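Local coordinates for protein 3-polyprenyl-4-hydroxybenzoate decarboxylase and related decarboxylases (Pelotomaculum thermopropionicum, PDB 6H6X) that probably decarboxylates aromatic acids, and can run the reaction in reverse as a carboxylase, as a UbiD-family enzyme that binds prenylated FMN, at residues V316-N321 with E339-G344; D367-I372 with A419-N424. The protein carries 8 engineered substitutions. All coordinates share one frame; numbering follows the deposited sequence.

Both contacts belong to the mixed five-stranded sheet of the C-terminal domain and gather at one end of it, their centres about 10 Å apart. Contact 1 joins the start of strand 319-324 to the loop leaving its antiparallel neighbour 333-338. Contact 2 joins the loops that leave the parallel neighbours 362-367 and 414-418. They come in series along the chain, contact 1 closing before contact 2 opens, yet Lys340 of contact 1 sends its NZ to Thr420 OG1 and Ile421 O of contact 2. Four strand ends are thus tied together beside a calcium ion, with each contact about 30 Å from the centre of the chain.

Contact 1. Residues V316-N321 with E339-G344; sequences VPTVKN and EKKHEG
Thr318 and Glu339 close the start of an antiparallel strand pair, 319-324 with 333-338, at an outermost strand of the C-terminal domain's mixed sheet. A type I turn from Val316 to Val319 brings the chain out of helix 294-315 and into that strand, and just beyond it Lys320 and Asn321 both face Ser337 in a classic beta bulge.

The hydrogen bond across the contact is between backbones: Glu339 N donates its N-H to Thr318 O at 2.9 Å, almost dead straight (178°), although the donor sits above the carbonyl plane.

Packing comes mostly from Thr318. Its CB presses on Glu339 O at 3.1 Å, and Thr318 CG2 reaches the same oxygen at 3.5 Å. With chi1 at 52°, Thr318 CG2 lies anti to the carbonyl carbon, from where it also meets Lys341 CG at 3.6 Å, the two side chains running obliquely past each other. The hydroxyl OG1 is engaged elsewhere, with Glu345 OE1 at the start of helix 345-356; the other oxygen of that carboxylate takes the N-H of His342, so one side chain ties both segments to the helix.

Within 339-344, a loop that ends on Gly344 as the N-cap of the same helix, Lys340 NZ forms a salt bridge with Glu343 OE2. The amine also bonds Thr420 OG1 and Ile421 O. Lys340 NZ meets Glu343 OE2 at 2.9 Å from above the carboxylate plane, 62° out of it.

Contact 2. Residues D367-I372 with A419-N424; sequences DHEINI and ATIPLN. With CA (calcium ion), chain J.
Asp367 chi1, at -68°, sets CG beside its backbone N and turns the carboxylate to the loop carrying Ile421, whose own chi1 of -68° puts CG1 beside its N, next to Asp367 OD2.

There Ile421 N donates to Asp367 OD2 at 2.8 Å in a nearly straight bond; OD2 accepts with its syn lone pair, the one on the side of OD1. The same Asp367 OD2 lies 3.4 Å from both Thr420 CA and Ile421 CG1, while Asp367 OD1 rests against Thr420 CB at 3.5 Å, the threonine crossing the aspartate at about a right angle. Two waters add to the grip on this buried carboxylate. Water 1 accepts from Asp367 N and donates to Asp367 OD2 and Ala419 O; water 2 donates to Asp367 OD1, at 2.6 Å, and to Ile421 O. OD2 thus receives two hydrogen bonds, besides a long, weak ion pair with Arg385 NH1, a setting that would probably favour the ionised acid.

Asp367 also opens a type I turn, with Ile370 N returning to Asp367 O. On that turn Glu369 bends its chain until OE2 comes within 4.2 Å of Ile421 CD1, and the carboxylate pairs with Arg385 NH1 in a salt bridge.

Thr420 O binds the calcium ion at 2.7 Å, as does water 3. The contact joins the ends of neighbouring parallel strands 362-367 and 414-418, and Asp367, fixing the peptide after Thr420, is second-shell to a calcium site formed by Thr420 O, Asp418 O at the end of 414-418, and Arg385 O and Asp391 OD2 at the ends of helices 375-385 and 388-391.

Contact 1. Residues V316-N321 with E339-G344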
loop_
_atom_site.group_PDB
_atom_site.type_symbol
_atom_site.label_atom_id
_atom_site.label_comp_id
_atom_site.label_asym_id
_atom_site.label_seq_id
_atom_site.Cartn_x
_atom_site.Cartn_y
_atom_site.Cartn_z
ATOM N N VAL B 316 22.823 15.286 7.909
ATOM C CA VAL B 316 21.602 16.015 7.624
ATOM C C VAL B 316 20.837 16.178 8.928
ATOM O O VAL B 316 19.892 15.411 9.225
ATOM C CB VAL B 316 20.734 15.323 6.546
ATOM C CG1 VAL B 316 19.491 16.149 6.232
ATOM C CG2 VAL B 316 21.536 15.072 5.276
ATOM N N PRO B 317 21.238 17.192 9.727
ATOM C CA PRO B 317 20.667 17.313 11.081
ATOM C C PRO B 317 19.171 17.603 11.087
ATOM O O PRO B 317 18.500 17.361 12.077
ATOM C CB PRO B 317 21.463 18.490 11.706
ATOM C CG PRO B 317 22.162 19.176 10.560
ATOM C CD PRO B 317 22.376 18.112 9.521
ATOM N N THR B 318 18.650 18.084 9.961
ATOM C CA THR B 318 17.212 18.301 9.759
ATOM C C THR B 318 16.348 16.999 9.535
ATOM O O THR B 318 15.130 17.062 9.427
ATOM C CB THR B 318 17.036 19.242 8.556
ATOM O OG1 THR B 318 17.778 18.737 7.427
ATOM C CG2 THR B 318 17.570 20.634 8.884
ATOM N N VAL B 319 16.968 15.831 9.451
ATOM C CA VAL B 319 16.227 14.546 9.364
ATOM C C VAL B 319 15.253 14.353 10.517
ATOM O O VAL B 319 15.630 14.482 11.637
ATOM C CB VAL B 319 17.213 13.354 9.285
ATOM C CG1 VAL B 319 17.896 13.118 10.635
ATOM C CG2 VAL B 319 16.509 12.099 8.807
ATOM N N LYS B 320 13.989 14.077 10.235
ATOM C CA LYS B 320 13.005 13.747 11.264
ATOM C C LYS B 320 12.892 12.204 11.460
ATOM O O LYS B 320 12.791 11.733 12.600
ATOM C CB LYS B 320 11.649 14.314 10.889
ATOM N N ASN B 321 12.838 11.422 10.370
ATOM C CA ASN B 321 12.646 9.968 10.494
ATOM C C ASN B 321 13.150 9.193 9.279
ATOM O O ASN B 321 13.431 9.778 8.218
ATOM C CB ASN B 321 11.171 9.661 10.728
ATOM C CG ASN B 321 10.949 8.494 11.738
ATOM O OD1 ASN B 321 11.857 7.663 12.081
ATOM N ND2 ASN B 321 9.737 8.458 12.240
ATOM N N GLU B 339 13.033 17.940 7.562
ATOM C CA GLU B 339 12.437 19.276 7.697
ATOM C C GLU B 339 13.398 20.133 6.930
ATOM O O GLU B 339 14.406 20.570 7.461
ATOM C CB GLU B 339 12.305 19.698 9.166
ATOM C CG GLU B 339 11.675 21.073 9.379
ATOM C CD GLU B 339 11.677 21.479 10.874
ATOM O OE1 GLU B 339 12.789 21.648 11.420
ATOM O OE2 GLU B 339 10.597 21.617 11.523
ATOM N N LYS B 340 13.122 20.333 5.652
ATOM C CA LYS B 340 14.137 20.914 4.769
ATOM C C LYS B 340 14.321 22.435 5.027
ATOM O O LYS B 340 13.331 23.143 5.092
ATOM C CB LYS B 340 13.797 20.634 3.299
ATOM C CG LYS B 340 14.781 21.260 2.328
ATOM C CD LYS B 340 14.755 20.634 0.946
ATOM C CE LYS B 340 13.452 20.905 0.240
ATOM N NZ LYS B 340 13.680 20.979 -1.220
ATOM N N LYS B 341 15.574 22.895 5.161
ATOM C CA LYS B 341 15.934 24.340 5.298
ATOM C C LYS B 341 16.643 24.859 4.047
ATOM O O LYS B 341 16.389 25.978 3.646
ATOM C CB LYS B 341 16.891 24.619 6.460
ATOM C CG LYS B 341 16.581 23.959 7.792
ATOM C CD LYS B 341 15.618 24.719 8.654
ATOM C CE LYS B 341 15.967 24.493 10.131
ATOM N NZ LYS B 341 14.954 25.080 11.050
ATOM N N HIS B 342 17.554 24.078 3.468
ATOM C CA HIS B 342 18.328 24.503 2.292
ATOM C C HIS B 342 18.144 23.494 1.183
ATOM O O HIS B 342 18.084 22.298 1.449
ATOM C CB HIS B 342 19.817 24.661 2.643
ATOM C CG HIS B 342 20.058 25.518 3.864
ATOM N ND1 HIS B 342 20.299 24.992 5.121
ATOM C CD2 HIS B 342 20.069 26.867 4.018
ATOM C CE1 HIS B 342 20.459 25.977 5.989
ATOM N NE2 HIS B 342 20.328 27.123 5.346
ATOM N N GLU B 343 18.070 23.951 -0.062
ATOM C CA GLU B 343 18.060 23.009 -1.173
ATOM C C GLU B 343 19.415 22.335 -1.055
ATOM O O GLU B 343 20.356 22.927 -0.493
ATOM C CB GLU B 343 17.880 23.679 -2.538
ATOM C CG GLU B 343 17.219 22.754 -3.574
ATOM C CD GLU B 343 15.669 22.804 -3.602
ATOM O OE1 GLU B 343 15.102 22.415 -4.651
ATOM O OE2 GLU B 343 14.995 23.200 -2.607
ATOM N N GLY B 344 19.509 21.092 -1.518
ATOM C CA GLY B 344 20.738 20.307 -1.328
ATOM C C GLY B 344 20.667 19.254 -0.203
ATOM O O GLY B 344 21.475 18.311 -0.184
#

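Contact 2. Residues D367-I372 with A419-N424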
loop_
_atom_site.group_PDB
_atom_site.type_symbol
_atom_site.label_atom_id
_atom_site.label_comp_id
_atom_site.label_asym_id
_atom_site.label_seq_id
_atom_site.Cartn_x
_atom_site.Cartn_y
_atom_site.Cartn_z
ATOM N N ASP B 367 9.230 15.562 2.552
ATOM C CA ASP B 367 9.104 16.552 3.596
ATOM C C ASP B 367 8.523 15.941 4.890
ATOM O O ASP B 367 7.798 14.939 4.865
ATOM C CB ASP B 367 8.226 17.704 3.075
ATOM C CG ASP B 367 8.924 18.506 1.947
ATOM O OD1 ASP B 367 10.046 19.026 2.187
ATOM O OD2 ASP B 367 8.395 18.586 0.813
ATOM N N HIS B 368 8.857 16.573 6.012
ATOM C CA HIS B 368 8.467 16.142 7.379
ATOM C C HIS B 368 7.003 15.855 7.587
ATOM O O HIS B 368 6.663 15.013 8.399
ATOM C CB HIS B 368 8.977 17.143 8.468
ATOM C CG HIS B 368 8.392 18.538 8.379
ATOM N ND1 HIS B 368 7.616 19.095 9.379
ATOM C CD2 HIS B 368 8.489 19.491 7.418
ATOM C CE1 HIS B 368 7.248 20.318 9.028
ATOM N NE2 HIS B 368 7.776 20.588 7.848
ATOM N N GLU B 369 6.116 16.519 6.871
ATOM C CA GLU B 369 4.678 16.273 7.065
ATOM C C GLU B 369 4.112 15.000 6.368
ATOM O O GLU B 369 2.940 14.675 6.586
ATOM C CB GLU B 369 3.863 17.533 6.734
ATOM C CG GLU B 369 3.442 17.749 5.275
ATOM C CD GLU B 369 4.572 18.250 4.367
ATOM O OE1 GLU B 369 5.580 18.808 4.900
ATOM O OE2 GLU B 369 4.412 18.113 3.117
ATOM N N ILE B 370 4.921 14.307 5.535
ATOM C CA ILE B 370 4.471 13.072 4.861
ATOM C C ILE B 370 4.664 11.965 5.877
ATOM O O ILE B 370 5.684 11.875 6.562
ATOM C CB ILE B 370 5.263 12.795 3.565
ATOM C CG1 ILE B 370 5.034 13.903 2.525
ATOM C CG2 ILE B 370 4.912 11.422 2.998
ATOM C CD1 ILE B 370 3.587 14.063 2.051
ATOM N N ASN B 371 3.657 11.143 6.044
ATOM C CA ASN B 371 3.833 9.953 6.884
ATOM C C ASN B 371 4.535 8.867 6.016
ATOM O O ASN B 371 3.927 8.239 5.109
ATOM C CB ASN B 371 2.468 9.495 7.404
ATOM C CG ASN B 371 2.523 8.204 8.171
ATOM O OD1 ASN B 371 3.600 7.689 8.525
ATOM N ND2 ASN B 371 1.352 7.632 8.388
ATOM N N ILE B 372 5.795 8.664 6.309
ATOM C CA ILE B 372 6.633 7.765 5.582
ATOM C C ILE B 372 6.338 6.304 5.798
ATOM O O ILE B 372 6.828 5.468 4.999
ATOM C CB ILE B 372 8.117 7.996 5.868
ATOM C CG1 ILE B 372 8.464 7.688 7.304
ATOM C CG2 ILE B 372 8.511 9.422 5.506
ATOM C CD1 ILE B 372 9.921 7.585 7.556
ATOM N N ALA B 419 11.700 13.789 -3.497
ATOM C CA ALA B 419 10.316 14.094 -3.636
ATOM C C ALA B 419 9.923 15.173 -2.595
ATOM O O ALA B 419 8.818 15.126 -2.054
ATOM C CB ALA B 419 9.494 12.824 -3.432
ATOM N N THR B 420 10.845 16.090 -2.297
ATOM C CA THR B 420 10.516 17.270 -1.504
ATOM C C THR B 420 10.017 18.434 -2.361
ATOM O O THR B 420 10.360 18.575 -3.539
ATOM C CB THR B 420 11.727 17.722 -0.650
ATOM O OG1 THR B 420 12.792 18.205 -1.476
ATOM C CG2 THR B 420 12.235 16.530 0.156
ATOM N N ILE B 421 9.177 19.254 -1.743
ATOM C CA ILE B 421 8.719 20.509 -2.324
ATOM C C ILE B 421 9.935 21.420 -2.534
ATOM O O ILE B 421 10.757 21.595 -1.590
ATOM C CB ILE B 421 7.707 21.197 -1.386
ATOM C CG1 ILE B 421 6.399 20.402 -1.313
ATOM C CG2 ILE B 421 7.403 22.612 -1.845
ATOM C CD1 ILE B 421 5.686 20.600 0.022
ATOM N N PRO B 422 10.096 22.000 -3.747
ATOM C CA PRO B 422 11.203 22.997 -3.934
ATOM C C PRO B 422 11.001 24.255 -3.069
ATOM O O PRO B 422 9.847 24.636 -2.811
ATOM C CB PRO B 422 11.131 23.322 -5.437
ATOM C CG PRO B 422 10.423 22.153 -6.054
ATOM C CD PRO B 422 9.399 21.745 -5.020
ATOM N N LEU B 423 12.084 24.874 -2.609
ATOM C CA LEU B 423 12.007 25.921 -1.536
ATOM C C LEU B 423 11.368 27.296 -1.885
ATOM O O LEU B 423 10.718 27.897 -1.019
ATOM C CB LEU B 423 13.382 26.167 -0.907
ATOM C CG LEU B 423 13.710 25.210 0.230
ATOM C CD1 LEU B 423 15.154 25.420 0.667
ATOM C CD2 LEU B 423 12.729 25.379 1.393
ATOM N N ASN B 424 11.606 27.799 -3.104
ATOM C CA ASN B 424 10.683 28.742 -3.804
ATOM C C ASN B 424 11.235 29.169 -5.166
ATOM O O ASN B 424 11.597 28.326 -5.986
ATOM C CB ASN B 424 10.196 29.982 -2.966
ATOM C CG ASN B 424 11.268 30.609 -2.038
ATOM O OD1 ASN B 424 12.422 30.829 -2.419
ATOM N ND2 ASN B 424 10.851 30.940 -0.816
HETATM CA CA CA J . 11.421 17.455 -5.719
HETATM O O HOH W 1 7.555 15.933 0.173
HETATM O O HOH W 2 10.510 21.386 1.079
HETATM O O HOH W 3 13.066 19.398 -4.912
#